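Local structure of fluoride-specific ion channel FluC (Bordetella pertussis, 5NKQ) at residues A42-G47 with L113-L118; I50-A55 with A121-L126; S86-D91 with A102-A107. The protein conducts fluoride ions across the bacterial inner membrane with high selectivity, excluding chloride, and so lowers the toxic fluoride concentration in the cell. All blocks are in the same frame, centred on the assembly; numbering follows the deposited sequence.

Contact 1. Residues A42-G47 with L113-L118; sequences ANLVGG and LAMTGL. With F (fluoride ion), chain J.
Thr116 sets its OG1 anti to its own carbonyl carbon (chi1 -59°), which directs the hydroxyl at the carbonyl oxygen of Gly47, while Met115, with CG placed in the same way and the chain bent at chi2 and chi3, brings its CB and CG up to the carbonyl oxygen of Leu44. Thr116 OG1 lies 2.9 Å from Gly47 O. That oxygen also receives a CA-H...O contact from Thr116 CA at 3.2 Å, with an angle of 130° at the hydrogen. The hydroxyl is shared with Ser112 O and with Ser86 OG of the second subunit. Beside this polar point, Met115 CB sits 3.6 Å from Leu44 O, and the Leu44 branch CD2 reaches Met115 CG at 4.1 Å, the two side chains crossing at about a right angle. With no side chain at Gly47, the backbones close to 4.9 Å between Gly47 CA and Thr116 CA. One turn before Gly47 and on much the same side of the helix, Asn43 ND2 donates to the fluoride at 2.8 Å, an ion also bound by Ser108, and Asn43 OD1 accepts from Thr81 N. Gly47, like Asn43, lines a fluoride site, so this close helix pairing borders the ion pathway. The contact thus joins transmembrane helices 37-59 and 98-126, whose axes here approach to 7.9 Å and cross at -30°, with Phe82, Ser86 and Val90 of the second subunit packed alongside.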
# COMPACT_ATOMS: atom_id res chain seq x y z
N ALA A 42 -3.68 -2.29 9.67
CA ALA A 42 -2.95 -3.22 8.82
C ALA A 42 -1.70 -2.56 8.23
O ALA A 42 -0.64 -3.18 8.15
CB ALA A 42 -3.85 -3.75 7.70
N ASN A 43 -1.82 -1.30 7.81
CA ASN A 43 -0.67 -0.60 7.24
C ASN A 43 0.35 -0.23 8.31
O ASN A 43 1.56 -0.31 8.06
CB ASN A 43 -1.13 0.64 6.48
CG ASN A 43 -1.79 0.30 5.15
OD1 ASN A 43 -1.51 -0.75 4.56
ND2 ASN A 43 -2.65 1.19 4.67
N LEU A 44 -0.11 0.17 9.49
CA LEU A 44 0.81 0.52 10.56
C LEU A 44 1.56 -0.71 11.07
O LEU A 44 2.78 -0.67 11.27
CB LEU A 44 0.07 1.21 11.70
CG LEU A 44 -0.45 2.62 11.44
CD1 LEU A 44 -1.18 3.17 12.66
CD2 LEU A 44 0.68 3.55 11.04
N VAL A 45 0.84 -1.81 11.30
CA VAL A 45 1.48 -3.04 11.76
C VAL A 45 2.43 -3.57 10.69
O VAL A 45 3.55 -4.00 10.99
CB VAL A 45 0.42 -4.08 12.15
CG1 VAL A 45 1.05 -5.45 12.34
CG2 VAL A 45 -0.30 -3.64 13.42
N GLY A 46 2.00 -3.55 9.43
CA GLY A 46 2.87 -4.00 8.35
C GLY A 46 4.09 -3.12 8.19
O GLY A 46 5.18 -3.61 7.86
N GLY A 47 3.94 -1.82 8.41
CA GLY A 47 5.09 -0.93 8.35
C GLY A 47 6.10 -1.22 9.45
O GLY A 47 7.31 -1.17 9.22
N LEU A 113 5.94 5.25 7.96
CA LEU A 113 7.38 5.51 7.97
C LEU A 113 7.93 5.50 9.39
O LEU A 113 9.04 5.00 9.63
CB LEU A 113 7.68 6.84 7.29
CG LEU A 113 7.23 6.98 5.83
CD1 LEU A 113 7.57 8.37 5.30
CD2 LEU A 113 7.86 5.91 4.96
N ALA A 114 7.18 6.04 10.35
CA ALA A 114 7.63 6.05 11.73
C ALA A 114 7.65 4.65 12.32
O ALA A 114 8.58 4.29 13.06
CB ALA A 114 6.74 6.97 12.57
N MET A 115 6.64 3.83 12.02
CA MET A 115 6.64 2.45 12.49
C MET A 115 7.76 1.65 11.85
O MET A 115 8.33 0.76 12.49
CB MET A 115 5.29 1.80 12.21
CG MET A 115 4.12 2.44 12.94
SD MET A 115 4.30 2.40 14.73
CE MET A 115 4.11 0.65 15.06
N THR A 116 8.09 1.94 10.58
CA THR A 116 9.22 1.27 9.95
C THR A 116 10.53 1.63 10.64
O THR A 116 11.38 0.77 10.87
CB THR A 116 9.29 1.63 8.46
OG1 THR A 116 8.07 1.24 7.82
CG2 THR A 116 10.46 0.93 7.79
N GLY A 117 10.71 2.91 10.99
CA GLY A 117 11.88 3.30 11.75
C GLY A 117 11.90 2.68 13.14
O GLY A 117 12.96 2.30 13.64
N LEU A 118 10.73 2.57 13.77
CA LEU A 118 10.65 1.89 15.06
C LEU A 118 10.98 0.41 14.93
O LEU A 118 11.61 -0.17 15.81
CB LEU A 118 9.26 2.08 15.68
CG LEU A 118 8.96 3.45 16.27
CD1 LEU A 118 7.53 3.50 16.79
CD2 LEU A 118 9.94 3.79 17.38
F F J . -4.18 3.33 5.63

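Contact 2. Residues I50-A55 with A121-L126; sequences IGVMVA and ATVRLL
Val123 fits between Val52 and Ala55, one turn apart on the facing helix, and touches each with a different part of its side chain. Its CG2 meets Val52 CG1 at 3.6 Å, the two valines crossing at about a right angle. Its CB and CG1 press on the single methyl of Ala55, with Ala55 CB 3.6 Å from Val123 CB and 3.7 Å from Val123 CG1. The torsion of Val123 explains this division: CG1 stands anti to the backbone N (chi1 174°) and reaches the alanine, whereas CG2, anti to the carbonyl carbon, reaches Val52 and comes within 3.8 Å of Val52 O. The closest CA pair is Val52 and Val123, 6.0 Å apart; the small Ala55 nearby is consistent with this approach. At the border, the aliphatic part of Arg124 adds a looser touch, its CG 4.4 Å from Ala55 CB. One step further out, Thr122 OG1 bonds to Leu118 O within its own helix and to Tyr48 OH on the partner helix, a polar tie next to an otherwise apolar interface. Away from the fluoride and sodium sites, the contact continues the pairing of helices 37-59 and 98-126, whose segments here run at 40° with axes 8.3 Å apart. Ile50 and Met53 pack against helix 65-79 on another face of helix 37-59, and Ile50 also meets Ala87 of the second subunit.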
# COMPACT_ATOMS: atom_id res chain seq x y z
N ILE A 50 7.90 -4.75 8.68
CA ILE A 50 8.92 -4.77 7.64
C ILE A 50 10.19 -4.10 8.13
O ILE A 50 11.29 -4.45 7.68
CB ILE A 50 8.39 -4.14 6.34
CG1 ILE A 50 9.34 -4.46 5.18
CG2 ILE A 50 8.22 -2.63 6.49
CD1 ILE A 50 8.82 -4.04 3.82
N GLY A 51 10.08 -3.14 9.05
CA GLY A 51 11.28 -2.64 9.71
C GLY A 51 11.93 -3.71 10.57
O GLY A 51 13.16 -3.79 10.64
N VAL A 52 11.12 -4.55 11.21
CA VAL A 52 11.66 -5.69 11.95
C VAL A 52 12.32 -6.68 11.00
O VAL A 52 13.43 -7.16 11.25
CB VAL A 52 10.54 -6.37 12.77
CG1 VAL A 52 11.04 -7.67 13.37
CG2 VAL A 52 10.03 -5.43 13.86
N MET A 53 11.65 -6.98 9.88
CA MET A 53 12.18 -7.97 8.95
C MET A 53 13.45 -7.49 8.28
O MET A 53 14.42 -8.24 8.16
CB MET A 53 11.12 -8.32 7.91
CG MET A 53 10.01 -9.22 8.43
SD MET A 53 10.64 -10.73 9.20
CE MET A 53 11.59 -11.43 7.85
N VAL A 54 13.48 -6.23 7.82
CA VAL A 54 14.67 -5.70 7.17
C VAL A 54 15.87 -5.77 8.11
O VAL A 54 16.99 -6.11 7.69
CB VAL A 54 14.42 -4.26 6.68
CG1 VAL A 54 15.73 -3.55 6.38
CG2 VAL A 54 13.53 -4.27 5.45
N ALA A 55 15.66 -5.48 9.40
CA ALA A 55 16.76 -5.54 10.35
C ALA A 55 17.16 -6.98 10.64
O ALA A 55 18.35 -7.27 10.82
CB ALA A 55 16.38 -4.81 11.64
N ALA A 121 14.75 0.10 14.60
CA ALA A 121 15.44 0.41 15.85
C ALA A 121 15.18 -0.65 16.91
O ALA A 121 16.02 -0.86 17.79
CB ALA A 121 15.01 1.79 16.36
N THR A 122 14.03 -1.32 16.86
CA THR A 122 13.71 -2.34 17.86
C THR A 122 14.65 -3.53 17.75
O THR A 122 15.19 -4.00 18.76
CB THR A 122 12.26 -2.79 17.71
OG1 THR A 122 11.39 -1.67 17.89
CG2 THR A 122 11.92 -3.85 18.75
N VAL A 123 14.87 -4.03 16.54
CA VAL A 123 15.73 -5.19 16.36
C VAL A 123 17.19 -4.81 16.57
O VAL A 123 17.95 -5.54 17.23
CB VAL A 123 15.51 -5.81 14.97
CG1 VAL A 123 16.51 -6.93 14.71
CG2 VAL A 123 14.09 -6.34 14.86
N ARG A 124 17.62 -3.66 16.03
CA ARG A 124 19.00 -3.23 16.20
C ARG A 124 19.33 -2.97 17.66
O ARG A 124 20.49 -3.11 18.07
CB ARG A 124 19.26 -1.99 15.35
CG ARG A 124 19.24 -2.26 13.85
CD ARG A 124 19.15 -0.97 13.05
NE ARG A 124 19.16 -1.23 11.61
CZ ARG A 124 18.95 -0.31 10.68
NH1 ARG A 124 18.69 0.94 11.03
NH2 ARG A 124 18.98 -0.64 9.39
N LEU A 125 18.34 -2.58 18.46
CA LEU A 125 18.56 -2.42 19.89
C LEU A 125 18.74 -3.78 20.57
O LEU A 125 19.61 -3.94 21.44
CB LEU A 125 17.40 -1.65 20.52
CG LEU A 125 17.38 -1.28 22.01
CD1 LEU A 125 16.73 -2.38 22.84
CD2 LEU A 125 18.77 -0.96 22.53
N LEU A 126 17.94 -4.77 20.18
CA LEU A 126 18.02 -6.10 20.78
C LEU A 126 19.24 -6.88 20.33
O LEU A 126 19.50 -7.96 20.87
CB LEU A 126 16.75 -6.89 20.46
CG LEU A 126 15.45 -6.37 21.08
CD1 LEU A 126 14.24 -7.04 20.44
CD2 LEU A 126 15.45 -6.59 22.59

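Contact 3. Residues S86-D91 with A102-A107; sequences SAETVD and AAYAGA
Tyr104 reaches across to helix 83-95 with its ring, and Glu88 and Thr89 meet it in two different ways: a carboxylate takes the phenol, and a hydroxyl oxygen lies at the ring edge. The phenol OH of Tyr104 donates to Glu88 OE2 over 2.6 Å, a short bond. It arrives on the syn side of the carboxylate but 33° out of its plane, and the carboxylate and ring planes stand 69° apart, so the two flat groups are steeply inclined. CG of Tyr104 lies anti to the backbone N (chi1 -178°), which carries the ring out toward the neighbouring helix. Glu88 is extended beyond CG, and this length brings OE2 to the phenol while its CB stays 4.1 Å from Tyr104 CE2. Thr89 OG1 approaches in the plane of the ring, 3.3 Å from Tyr104 CD2 and 3.7 Å from Tyr104 CE2; the hydroxyl's own hydrogen bond goes to Phe85 O, one turn back in its helix.

Around the pair, Phe85 also meets the Tyr104 ring, and Trp35 meets it edge-to-face. Glu88 OE1 is hydrogen-bonded to Thr39 and to a polar side chain of another protein's chain.

Tyr104 belongs to the fluoride pocket with Thr39, Leu40, Asn43, Phe85 and Ser108. The donor bond to Glu88 and the ring neighbours together probably restrict the rotation of the phenol, consistent with Glu88 acting as a second-shell residue that positions Tyr104. Because all three touching residues are buried, a carboxylate here would probably rely on its hydrogen-bond donors; accepting from the phenol would help stabilise its charge and probably polarises the tyrosine O-H.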
# COMPACT_ATOMS: atom_id res chain seq x y z
N SER A 86 -6.16 4.05 -1.09
CA SER A 86 -6.44 5.04 -2.12
C SER A 86 -7.95 5.22 -2.32
O SER A 86 -8.43 6.35 -2.44
CB SER A 86 -5.77 4.65 -3.43
OG SER A 86 -5.92 5.66 -4.41
N ALA A 87 -8.70 4.11 -2.35
CA ALA A 87 -10.14 4.21 -2.55
C ALA A 87 -10.83 4.84 -1.36
O ALA A 87 -11.78 5.62 -1.52
CB ALA A 87 -10.72 2.82 -2.84
N GLU A 88 -10.38 4.52 -0.14
CA GLU A 88 -10.94 5.15 1.05
C GLU A 88 -10.68 6.65 1.05
O GLU A 88 -11.58 7.44 1.37
CB GLU A 88 -10.37 4.50 2.31
CG GLU A 88 -10.78 3.05 2.50
CD GLU A 88 -9.90 2.32 3.51
OE1 GLU A 88 -10.38 1.36 4.13
OE2 GLU A 88 -8.72 2.72 3.66
N THR A 89 -9.46 7.06 0.70
CA THR A 89 -9.13 8.48 0.67
C THR A 89 -9.92 9.21 -0.41
O THR A 89 -10.42 10.31 -0.18
CB THR A 89 -7.63 8.66 0.46
OG1 THR A 89 -6.92 8.02 1.52
CG2 THR A 89 -7.26 10.14 0.43
N VAL A 90 -10.04 8.60 -1.59
CA VAL A 90 -10.81 9.22 -2.67
C VAL A 90 -12.27 9.37 -2.26
O VAL A 90 -12.92 10.38 -2.58
CB VAL A 90 -10.66 8.40 -3.97
CG1 VAL A 90 -11.72 8.79 -4.99
CG2 VAL A 90 -9.27 8.59 -4.55
N ASP A 91 -12.82 8.39 -1.54
CA ASP A 91 -14.20 8.50 -1.08
C ASP A 91 -14.36 9.63 -0.06
O ASP A 91 -15.43 10.24 0.02
CB ASP A 91 -14.67 7.18 -0.47
CG ASP A 91 -16.16 7.17 -0.20
OD1 ASP A 91 -16.94 7.03 -1.17
OD2 ASP A 91 -16.57 7.30 0.98
N ALA A 102 -6.89 14.43 4.26
CA ALA A 102 -5.48 14.78 4.46
C ALA A 102 -4.95 14.17 5.75
O ALA A 102 -3.78 13.75 5.81
CB ALA A 102 -5.31 16.29 4.47
N ALA A 103 -5.78 14.10 6.79
CA ALA A 103 -5.36 13.48 8.04
C ALA A 103 -5.19 11.97 7.87
O ALA A 103 -4.29 11.38 8.46
CB ALA A 103 -6.37 13.79 9.15
N TYR A 104 -6.05 11.34 7.07
CA TYR A 104 -5.93 9.90 6.85
C TYR A 104 -4.71 9.58 6.00
O TYR A 104 -4.01 8.59 6.26
CB TYR A 104 -7.20 9.35 6.21
CG TYR A 104 -7.17 7.86 6.00
CD1 TYR A 104 -7.04 6.99 7.08
CD2 TYR A 104 -7.28 7.31 4.73
CE1 TYR A 104 -7.02 5.62 6.90
CE2 TYR A 104 -7.26 5.94 4.54
CZ TYR A 104 -7.13 5.10 5.62
OH TYR A 104 -7.11 3.74 5.44
N ALA A 105 -4.44 10.40 4.98
CA ALA A 105 -3.22 10.20 4.20
C ALA A 105 -1.98 10.50 5.02
O ALA A 105 -0.97 9.79 4.92
CB ALA A 105 -3.27 11.08 2.95
N GLY A 106 -2.04 11.54 5.85
CA GLY A 106 -0.90 11.87 6.70
C GLY A 106 -0.64 10.81 7.76
O GLY A 106 0.51 10.45 8.02
N ALA A 107 -1.70 10.31 8.39
CA ALA A 107 -1.53 9.26 9.39
C ALA A 107 -1.06 7.96 8.76
O ALA A 107 -0.33 7.19 9.40
CB ALA A 107 -2.83 9.04 10.15

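From the N terminus, the chain first passes helix 6-30 and enters helix 37-59, which supplies the first segment of contact 1 and then that of contact 2. It continues through helices 65-79 and 83-95, where contact 3 opens, and turns into helix 98-126. There contact 3 closes first, a short loop nested within those closed by contacts 1 and 2, then contact 1, then contact 2. The last two cross, since their segments alternate, and touch where Thr116 packs on Ile50 and Gly51. Helix 98-126 is therefore tied to helix 83-95 near its start and to helix 37-59 further along, with contacts 2 and 3 centred about 28 Å apart.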